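Local coordinates for protein probable mannosyltransferase KTR4 (Saccharomyces cerevisiae, PDB 5A07) that is a probable mannosyltransferase of the GT-A clan, modelled with guanosine-5'-diphosphate and a manganese ion in its pocket, at residues Y205-R210 against F347-G353; F258-D264 against S313-W318; T276-V280 against A363-D367. One frame throughout, in Å; residues are numbered along the deposited sequence.

How the interactions relate
Followed from the N terminus, helix 203-214 is the first element to take part, and its residues 205-210 meet 347-353 much later in the chain; interaction 1 therefore closes the longest loop, with 136 residues between its segments. Interaction 2 falls wholly within that loop, pairing 258-264 with 313-318 across 48 residues that hold helices but no strand. Interaction 3 starts between the two segments of interaction 2, at 276-280, and ends beyond interaction 1, at 363-367, so it crosses both. The centres lie about 16 to 20 Å apart and no two contacts touch. Together they tie the nucleotide-side helix, strands 256-262 and 316-317 of the mixed sheet and the helices packed around them.

Interaction 1. Residues Y205-R210 against F347-G353; sequences YHNMCR and FYYERWG. With GDP (guanosine-5'-diphosphate), chain F.
Tyr348 OH is gripped by two side chains one turn apart on helix 203-214: it donates to Asn207 OD1 at 2.6 Å, and Arg210 NH1 adds a weak, bent bond. Asn207 OD1 lies at the edge of the tyrosine ring, the amide and ring planes turned 68° apart. Next to Asn207, His206 ND1 donates to Phe347 O over 2.7 Å; the acceptor lies close to the imidazole plane, the bond nearly straight at 164°. With chi1 at -67°, the His206 ring stands beside its own backbone N and reaches this carbonyl of helix 346-349, its NE2 held by Ala200 O. Arg351 CG sits over one face of this imidazole, 4.0 Å from the centroid. The ring of Phe347 receives Arg210 CA over its centre, 3.9 Å away, a CH-pi contact; the arginine's far end is salt-bridged to Glu342. Tyr205 turns its hydroxyl edge to the ligand: its OH donates to O2B of guanosine-5'-diphosphate at 2.7 Å. Its CE2 lies 3.8 Å from Arg351 NE, buried with no polar partner in the model, whereas Arg351 NH1 bonds Gln198 O. Helix 203-214 is thus wedged between the nucleotide and the link from helix 346-349 to helix 354-365, with helix 182-194 alongside.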
loop_
_atom_site.group_PDB
_atom_site.type_symbol
_atom_site.label_atom_id
_atom_site.label_comp_id
_atom_site.label_asym_id
_atom_site.label_seq_id
_atom_site.Cartn_x
_atom_site.Cartn_y
_atom_site.Cartn_z
ATOM N N TYR B 205 13.024 2.100 12.106
ATOM C CA TYR B 205 11.974 2.522 11.161
ATOM C C TYR B 205 12.511 2.462 9.759
ATOM O O TYR B 205 11.848 1.967 8.830
ATOM C CB TYR B 205 11.443 3.898 11.502
ATOM C CG TYR B 205 10.183 4.198 10.705
ATOM C CD1 TYR B 205 8.953 3.759 11.174
ATOM C CD2 TYR B 205 10.224 4.886 9.497
ATOM C CE1 TYR B 205 7.769 4.024 10.457
ATOM C CE2 TYR B 205 9.044 5.134 8.743
ATOM C CZ TYR B 205 7.840 4.699 9.242
ATOM O OH TYR B 205 6.669 4.924 8.587
ATOM N N HIS B 206 13.745 2.951 9.599
ATOM C CA HIS B 206 14.461 2.751 8.362
ATOM C C HIS B 206 14.550 1.275 7.988
ATOM O O HIS B 206 14.301 0.867 6.857
ATOM C CB HIS B 206 15.869 3.366 8.480
ATOM C CG HIS B 206 15.888 4.849 8.587
ATOM N ND1 HIS B 206 16.232 5.656 7.517
ATOM C CD2 HIS B 206 15.651 5.700 9.631
ATOM C CE1 HIS B 206 16.246 6.925 7.905
ATOM N NE2 HIS B 206 15.888 6.989 9.184
ATOM N N ASN B 207 14.924 0.429 8.935
ATOM C CA ASN B 207 15.047 -0.991 8.680
ATOM C C ASN B 207 13.700 -1.566 8.283
ATOM O O ASN B 207 13.671 -2.422 7.447
ATOM C CB ASN B 207 15.534 -1.762 9.930
ATOM C CG ASN B 207 16.987 -1.408 10.287
ATOM O OD1 ASN B 207 17.768 -0.864 9.477
ATOM N ND2 ASN B 207 17.362 -1.750 11.486
ATOM N N MET B 208 12.641 -1.143 8.955
ATOM C CA MET B 208 11.301 -1.641 8.622
ATOM C C MET B 208 10.891 -1.291 7.184
ATOM O O MET B 208 10.413 -2.133 6.435
ATOM C CB MET B 208 10.324 -1.099 9.602
ATOM C CG MET B 208 8.863 -1.550 9.347
ATOM S SD MET B 208 7.977 -0.502 8.143
ATOM C CE MET B 208 7.899 1.132 8.864
ATOM N N CYS B 209 11.122 -0.062 6.817
ATOM C CA CYS B 209 10.752 0.403 5.472
ATOM C C CYS B 209 11.455 -0.376 4.390
ATOM O O CYS B 209 10.900 -0.814 3.353
ATOM C CB CYS B 209 11.062 1.879 5.342
ATOM S SG CYS B 209 10.018 3.007 6.245
ATOM N N ARG B 210 12.747 -0.589 4.618
ATOM C CA ARG B 210 13.503 -1.395 3.701
ATOM C C ARG B 210 13.041 -2.866 3.665
ATOM O O ARG B 210 12.900 -3.473 2.559
ATOM C CB ARG B 210 14.978 -1.289 4.111
ATOM C CG ARG B 210 15.897 -2.270 3.371
ATOM C CD ARG B 210 17.345 -1.786 3.672
ATOM N NE ARG B 210 18.334 -2.742 3.251
ATOM C CZ ARG B 210 18.950 -3.623 4.046
ATOM N NH1 ARG B 210 18.657 -3.690 5.321
ATOM N NH2 ARG B 210 19.924 -4.388 3.558
ATOM N N PHE B 347 17.186 4.285 1.589
ATOM C CA PHE B 347 16.492 3.822 2.793
ATOM C C PHE B 347 17.109 4.395 4.082
ATOM O O PHE B 347 16.414 4.522 5.074
ATOM C CB PHE B 347 16.422 2.326 2.881
ATOM C CG PHE B 347 15.503 1.691 1.860
ATOM C CD1 PHE B 347 14.144 1.991 1.875
ATOM C CD2 PHE B 347 15.981 0.827 0.915
ATOM C CE1 PHE B 347 13.292 1.400 0.930
ATOM C CE2 PHE B 347 15.162 0.252 -0.039
ATOM C CZ PHE B 347 13.803 0.559 -0.019
ATOM N N TYR B 348 18.389 4.803 4.022
ATOM C CA TYR B 348 19.103 5.294 5.201
ATOM C C TYR B 348 19.545 6.749 5.092
ATOM O O TYR B 348 19.359 7.519 6.037
ATOM C CB TYR B 348 20.286 4.317 5.524
ATOM C CG TYR B 348 19.812 2.926 5.916
ATOM C CD1 TYR B 348 19.305 2.678 7.180
ATOM C CD2 TYR B 348 19.826 1.894 5.034
ATOM C CE1 TYR B 348 18.871 1.406 7.536
ATOM C CE2 TYR B 348 19.395 0.624 5.403
ATOM C CZ TYR B 348 18.897 0.409 6.634
ATOM O OH TYR B 348 18.438 -0.819 6.959
ATOM N N TYR B 349 20.059 7.150 3.935
ATOM C CA TYR B 349 20.442 8.552 3.730
ATOM C C TYR B 349 19.258 9.483 3.553
ATOM O O TYR B 349 19.365 10.737 3.816
ATOM C CB TYR B 349 21.335 8.648 2.508
ATOM C CG TYR B 349 22.631 7.822 2.636
ATOM C CD1 TYR B 349 23.393 7.826 3.832
ATOM C CD2 TYR B 349 23.096 7.037 1.576
ATOM C CE1 TYR B 349 24.572 7.056 3.951
ATOM C CE2 TYR B 349 24.263 6.301 1.689
ATOM C CZ TYR B 349 24.996 6.310 2.873
ATOM O OH TYR B 349 26.130 5.569 2.947
ATOM N N GLU B 350 18.110 8.899 3.140
ATOM C CA GLU B 350 16.877 9.619 3.176
ATOM C C GLU B 350 15.940 8.770 4.051
ATOM O O GLU B 350 16.426 8.015 4.886
ATOM C CB GLU B 350 16.428 9.825 1.734
ATOM C CG GLU B 350 17.410 10.725 0.960
ATOM C CD GLU B 350 17.070 10.972 -0.519
ATOM O OE1 GLU B 350 15.893 10.766 -1.003
ATOM O OE2 GLU B 350 18.017 11.319 -1.226
ATOM N N ARG B 351 14.618 8.890 3.911
ATOM C CA ARG B 351 13.720 8.103 4.769
ATOM C C ARG B 351 12.686 7.468 3.845
ATOM O O ARG B 351 11.465 7.635 4.016
ATOM C CB ARG B 351 13.102 8.949 5.911
ATOM C CG ARG B 351 12.793 8.076 7.203
ATOM C CD ARG B 351 11.434 8.353 7.796
ATOM N NE ARG B 351 10.439 8.059 6.757
ATOM C CZ ARG B 351 9.152 8.423 6.779
ATOM N NH1 ARG B 351 8.668 9.043 7.806
ATOM N NH2 ARG B 351 8.336 8.117 5.744
ATOM N N TRP B 352 13.155 6.742 2.858
ATOM C CA TRP B 352 12.251 6.231 1.868
ATOM C C TRP B 352 11.312 5.174 2.498
ATOM O O TRP B 352 11.786 4.159 3.005
ATOM C CB TRP B 352 13.025 5.572 0.739
ATOM C CG TRP B 352 13.855 6.472 -0.124
ATOM C CD1 TRP B 352 13.859 7.810 -0.126
ATOM C CD2 TRP B 352 14.833 6.056 -1.094
ATOM N NE1 TRP B 352 14.735 8.270 -1.067
ATOM C CE2 TRP B 352 15.359 7.206 -1.659
ATOM C CE3 TRP B 352 15.303 4.819 -1.536
ATOM C CZ2 TRP B 352 16.344 7.180 -2.655
ATOM C CZ3 TRP B 352 16.312 4.793 -2.524
ATOM C CH2 TRP B 352 16.801 5.967 -3.066
ATOM N N GLY B 353 9.998 5.405 2.439
ATOM C CA GLY B 353 8.997 4.452 2.915
ATOM C C GLY B 353 8.729 3.316 1.957
ATOM O O GLY B 353 8.921 3.436 0.731
HETATM P PB GDP F . 3.570 3.727 10.558
HETATM O O1B GDP F . 3.446 4.807 11.564
HETATM O O2B GDP F . 4.321 3.968 9.379
HETATM O O3B GDP F . 2.294 3.000 10.363
HETATM O O3A GDP F . 4.638 2.763 11.309
HETATM P PA GDP F . 4.452 1.537 12.298
HETATM O O1A GDP F . 5.198 1.680 13.553
HETATM O O2A GDP F . 3.075 1.043 12.473
HETATM O "O5'" GDP F . 5.251 0.433 11.502
HETATM C "C5'" GDP F . 4.826 -0.347 10.377
HETATM C "C4'" GDP F . 4.685 -1.826 10.690
HETATM O "O4'" GDP F . 5.990 -2.322 11.014
HETATM C "C3'" GDP F . 3.775 -2.148 11.863
HETATM O "O3'" GDP F . 3.182 -3.451 11.643
HETATM C "C2'" GDP F . 4.752 -2.158 13.050
HETATM O "O2'" GDP F . 4.316 -3.019 14.093
HETATM C "C1'" GDP F . 5.957 -2.735 12.394
HETATM N N9 GDP F . 7.242 -2.265 12.965
HETATM C C8 GDP F . 7.756 -1.009 12.995
HETATM N N7 GDP F . 9.025 -1.045 13.572
HETATM C C5 GDP F . 9.285 -2.354 13.875
HETATM C C6 GDP F . 10.431 -3.063 14.477
HETATM O O6 GDP F . 11.408 -2.310 14.791
HETATM N N1 GDP F . 10.326 -4.388 14.648
HETATM C C2 GDP F . 9.185 -5.096 14.304
HETATM N N2 GDP F . 9.146 -6.408 14.509
HETATM N N3 GDP F . 8.096 -4.483 13.747
HETATM C C4 GDP F . 8.134 -3.167 13.472
#

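Interaction 2. Residues F258-D264 against S313-W318; sequences FVLNLYD and STCHFW
Leu262 and His316 form a hydrogen-bonded antiparallel beta pair, where strand 316-317 joins strand 256-262 in the mixed sheet of this GT-A protein. Leu262 N donates to His316 O at 2.9 Å, and His316 N returns to Leu262 O at 2.7 Å. Asn261 and Phe317 follow as the non-hydrogen-bonded pair, and Trp318 N to Leu260 O extends the pairing. On the Leu262 side, the methyl CD1 stands 3.3 Å from the centroid of the Trp318 five-membered ring and almost on its normal, a CH-pi contact, while Leu260 CD1 meets the edge of the same indole. On the Asn261 side, Phe317 CD1 lies over a face of the Phe258 ring, the two planes 41° apart. Cys315 SG sits over a face of the Tyr263 ring, 3.7 Å from its centroid, and is itself tied by a disulfide to Cys417. Ser313 OG takes Cys315 N in an ST turn and is also bonded to Trp295 O. In a second shell, Trp295 stacks on Phe317 and bonds Asn261 OD1. The His316 ring, swung to chi1 63° between its backbone N and carbonyl carbon, is fixed by ND1 donating to Thr314 O at 3.0 Å, straight and in the ring plane.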
loop_
_atom_site.group_PDB
_atom_site.type_symbol
_atom_site.label_atom_id
_atom_site.label_comp_id
_atom_site.label_asym_id
_atom_site.label_seq_id
_atom_site.Cartn_x
_atom_site.Cartn_y
_atom_site.Cartn_z
ATOM N N PHE B 258 -5.764 -2.119 -2.595
ATOM C CA PHE B 258 -5.572 -1.038 -1.680
ATOM C C PHE B 258 -6.922 -0.447 -1.279
ATOM O O PHE B 258 -7.944 -0.676 -1.931
ATOM C CB PHE B 258 -4.650 0.041 -2.279
ATOM C CG PHE B 258 -5.304 0.916 -3.339
ATOM C CD1 PHE B 258 -5.380 0.508 -4.635
ATOM C CD2 PHE B 258 -5.847 2.136 -3.014
ATOM C CE1 PHE B 258 -5.988 1.304 -5.607
ATOM C CE2 PHE B 258 -6.471 2.931 -3.970
ATOM C CZ PHE B 258 -6.542 2.491 -5.257
ATOM N N VAL B 259 -6.889 0.312 -0.206
ATOM C CA VAL B 259 -8.042 1.090 0.259
ATOM C C VAL B 259 -7.887 2.615 0.290
ATOM O O VAL B 259 -8.921 3.358 0.141
ATOM C CB VAL B 259 -8.625 0.626 1.625
ATOM C CG1 VAL B 259 -9.222 -0.753 1.554
ATOM C CG2 VAL B 259 -7.588 0.677 2.729
ATOM N N LEU B 260 -6.665 3.085 0.540
ATOM C CA LEU B 260 -6.399 4.465 0.752
ATOM C C LEU B 260 -5.183 4.877 -0.125
ATOM O O LEU B 260 -4.276 4.080 -0.329
ATOM C CB LEU B 260 -6.114 4.768 2.259
ATOM C CG LEU B 260 -7.393 4.682 3.105
ATOM C CD1 LEU B 260 -7.129 4.511 4.600
ATOM C CD2 LEU B 260 -8.280 5.903 2.832
ATOM N N ASN B 261 -5.163 6.118 -0.584
ATOM C CA ASN B 261 -4.217 6.571 -1.633
ATOM C C ASN B 261 -3.867 8.005 -1.278
ATOM O O ASN B 261 -4.730 8.859 -1.280
ATOM C CB ASN B 261 -5.006 6.457 -2.958
ATOM C CG ASN B 261 -4.154 6.601 -4.183
ATOM O OD1 ASN B 261 -3.395 7.586 -4.349
ATOM N ND2 ASN B 261 -4.309 5.640 -5.092
ATOM N N LEU B 262 -2.609 8.268 -0.965
ATOM C CA LEU B 262 -2.175 9.480 -0.332
ATOM C C LEU B 262 -0.941 10.119 -1.007
ATOM O O LEU B 262 -0.157 9.469 -1.670
ATOM C CB LEU B 262 -1.730 9.213 1.144
ATOM C CG LEU B 262 -2.685 8.522 2.130
ATOM C CD1 LEU B 262 -2.025 8.382 3.517
ATOM C CD2 LEU B 262 -3.966 9.304 2.224
ATOM N N TYR B 263 -0.764 11.366 -0.692
ATOM C CA TYR B 263 0.466 12.086 -0.940
ATOM C C TYR B 263 1.438 11.721 0.202
ATOM O O TYR B 263 1.022 11.489 1.330
ATOM C CB TYR B 263 0.245 13.576 -0.979
ATOM C CG TYR B 263 -0.440 14.027 -2.233
ATOM C CD1 TYR B 263 -1.837 13.945 -2.358
ATOM C CD2 TYR B 263 0.275 14.460 -3.312
ATOM C CE1 TYR B 263 -2.485 14.334 -3.545
ATOM C CE2 TYR B 263 -0.364 14.821 -4.540
ATOM C CZ TYR B 263 -1.754 14.767 -4.631
ATOM O OH TYR B 263 -2.393 15.087 -5.829
ATOM N N ASP B 264 2.713 11.780 -0.097
ATOM C CA ASP B 264 3.710 11.579 0.894
ATOM C C ASP B 264 4.405 12.901 1.262
ATOM O O ASP B 264 4.272 13.903 0.615
ATOM C CB ASP B 264 4.749 10.578 0.384
ATOM C CG ASP B 264 5.315 9.656 1.524
ATOM O OD1 ASP B 264 5.314 10.039 2.684
ATOM O OD2 ASP B 264 5.778 8.570 1.250
ATOM N N SER B 313 4.470 13.215 -8.107
ATOM C CA SER B 313 3.350 13.727 -7.317
ATOM C C SER B 313 3.455 13.412 -5.834
ATOM O O SER B 313 2.910 14.119 -5.022
ATOM C CB SER B 313 2.029 13.109 -7.869
ATOM O OG SER B 313 2.070 11.665 -7.714
ATOM N N THR B 314 4.142 12.329 -5.558
ATOM C CA THR B 314 4.285 11.657 -4.249
ATOM C C THR B 314 3.083 10.829 -3.907
ATOM O O THR B 314 3.001 10.254 -2.804
ATOM C CB THR B 314 4.717 12.565 -3.091
ATOM O OG1 THR B 314 3.623 13.393 -2.687
ATOM C CG2 THR B 314 5.868 13.419 -3.499
ATOM N N CYS B 315 2.143 10.657 -4.851
ATOM C CA CYS B 315 0.995 9.760 -4.578
ATOM C C CYS B 315 1.459 8.315 -4.422
ATOM O O CYS B 315 2.353 7.833 -5.123
ATOM C CB CYS B 315 -0.040 9.862 -5.680
ATOM S SG CYS B 315 -0.814 11.490 -5.677
ATOM N N HIS B 316 0.860 7.620 -3.429
ATOM C CA HIS B 316 1.172 6.258 -3.158
ATOM C C HIS B 316 -0.007 5.514 -2.545
ATOM O O HIS B 316 -0.866 6.125 -1.916
ATOM C CB HIS B 316 2.428 6.177 -2.260
ATOM C CG HIS B 316 2.253 6.809 -0.915
ATOM N ND1 HIS B 316 2.353 8.176 -0.693
ATOM C CD2 HIS B 316 1.934 6.263 0.269
ATOM C CE1 HIS B 316 2.126 8.419 0.583
ATOM N NE2 HIS B 316 1.887 7.278 1.191
ATOM N N PHE B 317 -0.024 4.205 -2.722
ATOM C CA PHE B 317 -0.989 3.361 -2.004
ATOM C C PHE B 317 -0.519 3.359 -0.556
ATOM O O PHE B 317 0.667 3.222 -0.296
ATOM C CB PHE B 317 -1.007 1.953 -2.551
ATOM C CG PHE B 317 -1.166 1.920 -4.046
ATOM C CD1 PHE B 317 -2.355 2.362 -4.612
ATOM C CD2 PHE B 317 -0.147 1.470 -4.869
ATOM C CE1 PHE B 317 -2.499 2.441 -6.002
ATOM C CE2 PHE B 317 -0.297 1.504 -6.226
ATOM C CZ PHE B 317 -1.467 1.986 -6.786
ATOM N N TRP B 318 -1.465 3.446 0.372
ATOM C CA TRP B 318 -1.098 3.519 1.786
ATOM C C TRP B 318 -0.996 2.144 2.375
ATOM O O TRP B 318 -1.997 1.552 2.849
ATOM C CB TRP B 318 -2.125 4.344 2.525
ATOM C CG TRP B 318 -1.548 4.983 3.805
ATOM C CD1 TRP B 318 -0.281 5.401 4.012
ATOM C CD2 TRP B 318 -2.281 5.282 4.971
ATOM N NE1 TRP B 318 -0.180 5.983 5.293
ATOM C CE2 TRP B 318 -1.403 5.909 5.883
ATOM C CE3 TRP B 318 -3.586 5.041 5.367
ATOM C CZ2 TRP B 318 -1.806 6.274 7.144
ATOM C CZ3 TRP B 318 -3.988 5.480 6.619
ATOM C CH2 TRP B 318 -3.106 6.098 7.465
HETATM O O HOH W 1 -4.417 0.980 1.198
#

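Interaction 3. Residues T276-V280 against A363-D367; sequences TMDFV and ALFAD
Leu364 CD1 and the rim of the Phe365 ring meet the side of helix 272-282 in an apolar helix-helix packing between that helix and the C-terminal end of helix 354-365. The evidence that side chains alone make the contact is direct: no hydrogen bond crosses it, and the closest pair of CA atoms, those of Val280 and Leu364, remains 8.6 Å apart. Leu364 points its CB at the opposing helix and places CD1 against three side chains. Thr276 CG2 is the nearest of them at 3.7 Å, Val280 CG2 follows at 4.1 Å, and Met277 CE comes within 4.3 Å although its CB points away. Thr276 turns CG2 to the contact while its OG1 bonds Leu272 O and Tyr337 OH. Phe365 works differently: its ring presents an edge to Val280 CG2, which lies near the ring plane, and lays one face against CB of its neighbour Leu364. Helix 43-53 borders the same patch through Leu53, which touches both Met277 and Leu364, while helix 332-344 supplies Tyr337 and Tyr340 around Phe279. The Phe279 side chain, extended away from its backbone N at chi1 173°, crosses that of Phe365 at a slant, and Phe365 CZ arrives at the edge of its ring, 3.6 Å from Phe279 CE2.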
loop_
_atom_site.group_PDB
_atom_site.type_symbol
_atom_site.label_atom_id
_atom_site.label_comp_id
_atom_site.label_asym_id
_atom_site.label_seq_id
_atom_site.Cartn_x
_atom_site.Cartn_y
_atom_site.Cartn_z
ATOM N N THR B 276 14.747 6.707 -9.539
ATOM C CA THR B 276 13.898 5.740 -10.187
ATOM C C THR B 276 13.839 6.036 -11.690
ATOM O O THR B 276 13.830 5.111 -12.503
ATOM C CB THR B 276 12.482 5.816 -9.582
ATOM O OG1 THR B 276 12.476 5.420 -8.197
ATOM C CG2 THR B 276 11.529 4.932 -10.365
ATOM N N MET B 277 13.876 7.325 -12.073
ATOM C CA MET B 277 13.958 7.655 -13.528
ATOM C C MET B 277 15.283 7.181 -14.169
ATOM O O MET B 277 15.261 6.655 -15.298
ATOM C CB MET B 277 13.762 9.151 -13.742
ATOM C CG MET B 277 12.323 9.579 -13.499
ATOM S SD MET B 277 11.130 8.776 -14.546
ATOM C CE MET B 277 10.566 7.373 -13.556
ATOM N N ASP B 278 16.393 7.295 -13.434
ATOM C CA ASP B 278 17.679 6.747 -13.918
ATOM C C ASP B 278 17.520 5.264 -14.106
ATOM O O ASP B 278 17.895 4.735 -15.132
ATOM C CB ASP B 278 18.839 7.004 -12.938
ATOM C CG ASP B 278 19.265 8.467 -12.876
ATOM O OD1 ASP B 278 18.986 9.206 -13.828
ATOM O OD2 ASP B 278 19.821 8.892 -11.848
ATOM N N PHE B 279 16.896 4.554 -13.153
ATOM C CA PHE B 279 16.738 3.121 -13.355
ATOM C C PHE B 279 15.897 2.795 -14.580
ATOM O O PHE B 279 16.205 1.874 -15.338
ATOM C CB PHE B 279 16.086 2.483 -12.087
ATOM C CG PHE B 279 15.720 1.053 -12.241
ATOM C CD1 PHE B 279 16.657 0.058 -12.007
ATOM C CD2 PHE B 279 14.440 0.687 -12.505
ATOM C CE1 PHE B 279 16.311 -1.289 -12.154
ATOM C CE2 PHE B 279 14.080 -0.644 -12.647
ATOM C CZ PHE B 279 15.011 -1.630 -12.425
ATOM N N VAL B 280 14.812 3.535 -14.756
ATOM C CA VAL B 280 13.912 3.296 -15.901
ATOM C C VAL B 280 14.607 3.585 -17.256
ATOM O O VAL B 280 14.397 2.848 -18.192
ATOM C CB VAL B 280 12.622 4.149 -15.759
ATOM C CG1 VAL B 280 11.897 4.286 -17.057
ATOM C CG2 VAL B 280 11.701 3.540 -14.702
ATOM N N ALA B 363 3.154 1.247 -10.378
ATOM C CA ALA B 363 2.672 2.185 -11.381
ATOM C C ALA B 363 3.514 2.097 -12.692
ATOM O O ALA B 363 2.985 2.295 -13.787
ATOM C CB ALA B 363 2.743 3.585 -10.820
ATOM N N LEU B 364 4.809 1.819 -12.555
ATOM C CA LEU B 364 5.721 1.814 -13.711
ATOM C C LEU B 364 5.766 0.461 -14.386
ATOM O O LEU B 364 5.851 0.399 -15.642
ATOM C CB LEU B 364 7.134 2.210 -13.283
ATOM C CG LEU B 364 7.188 3.664 -12.865
ATOM C CD1 LEU B 364 8.486 3.926 -12.167
ATOM C CD2 LEU B 364 7.021 4.611 -14.025
ATOM N N PHE B 365 5.656 -0.643 -13.627
ATOM C CA PHE B 365 6.000 -1.961 -14.147
ATOM C C PHE B 365 4.845 -2.871 -14.295
ATOM O O PHE B 365 5.051 -4.020 -14.625
ATOM C CB PHE B 365 7.105 -2.655 -13.305
ATOM C CG PHE B 365 8.304 -1.767 -13.011
ATOM C CD1 PHE B 365 8.832 -0.956 -13.995
ATOM C CD2 PHE B 365 8.908 -1.791 -11.794
ATOM C CE1 PHE B 365 9.923 -0.108 -13.747
ATOM C CE2 PHE B 365 9.967 -0.954 -11.503
ATOM C CZ PHE B 365 10.485 -0.101 -12.489
ATOM N N ALA B 366 3.621 -2.374 -14.080
ATOM C CA ALA B 366 2.412 -3.189 -14.161
ATOM C C ALA B 366 1.309 -2.388 -14.808
ATOM O O ALA B 366 1.318 -1.159 -14.786
ATOM C CB ALA B 366 1.938 -3.641 -12.793
ATOM N N ASP B 367 0.362 -3.119 -15.349
ATOM C CA ASP B 367 -0.809 -2.570 -15.955
ATOM C C ASP B 367 -1.734 -2.053 -14.854
ATOM O O ASP B 367 -2.156 -2.808 -13.993
ATOM C CB ASP B 367 -1.575 -3.696 -16.694
ATOM C CG ASP B 367 -2.767 -3.176 -17.471
ATOM O OD1 ASP B 367 -3.505 -2.237 -17.053
ATOM O OD2 ASP B 367 -3.027 -3.710 -18.565
#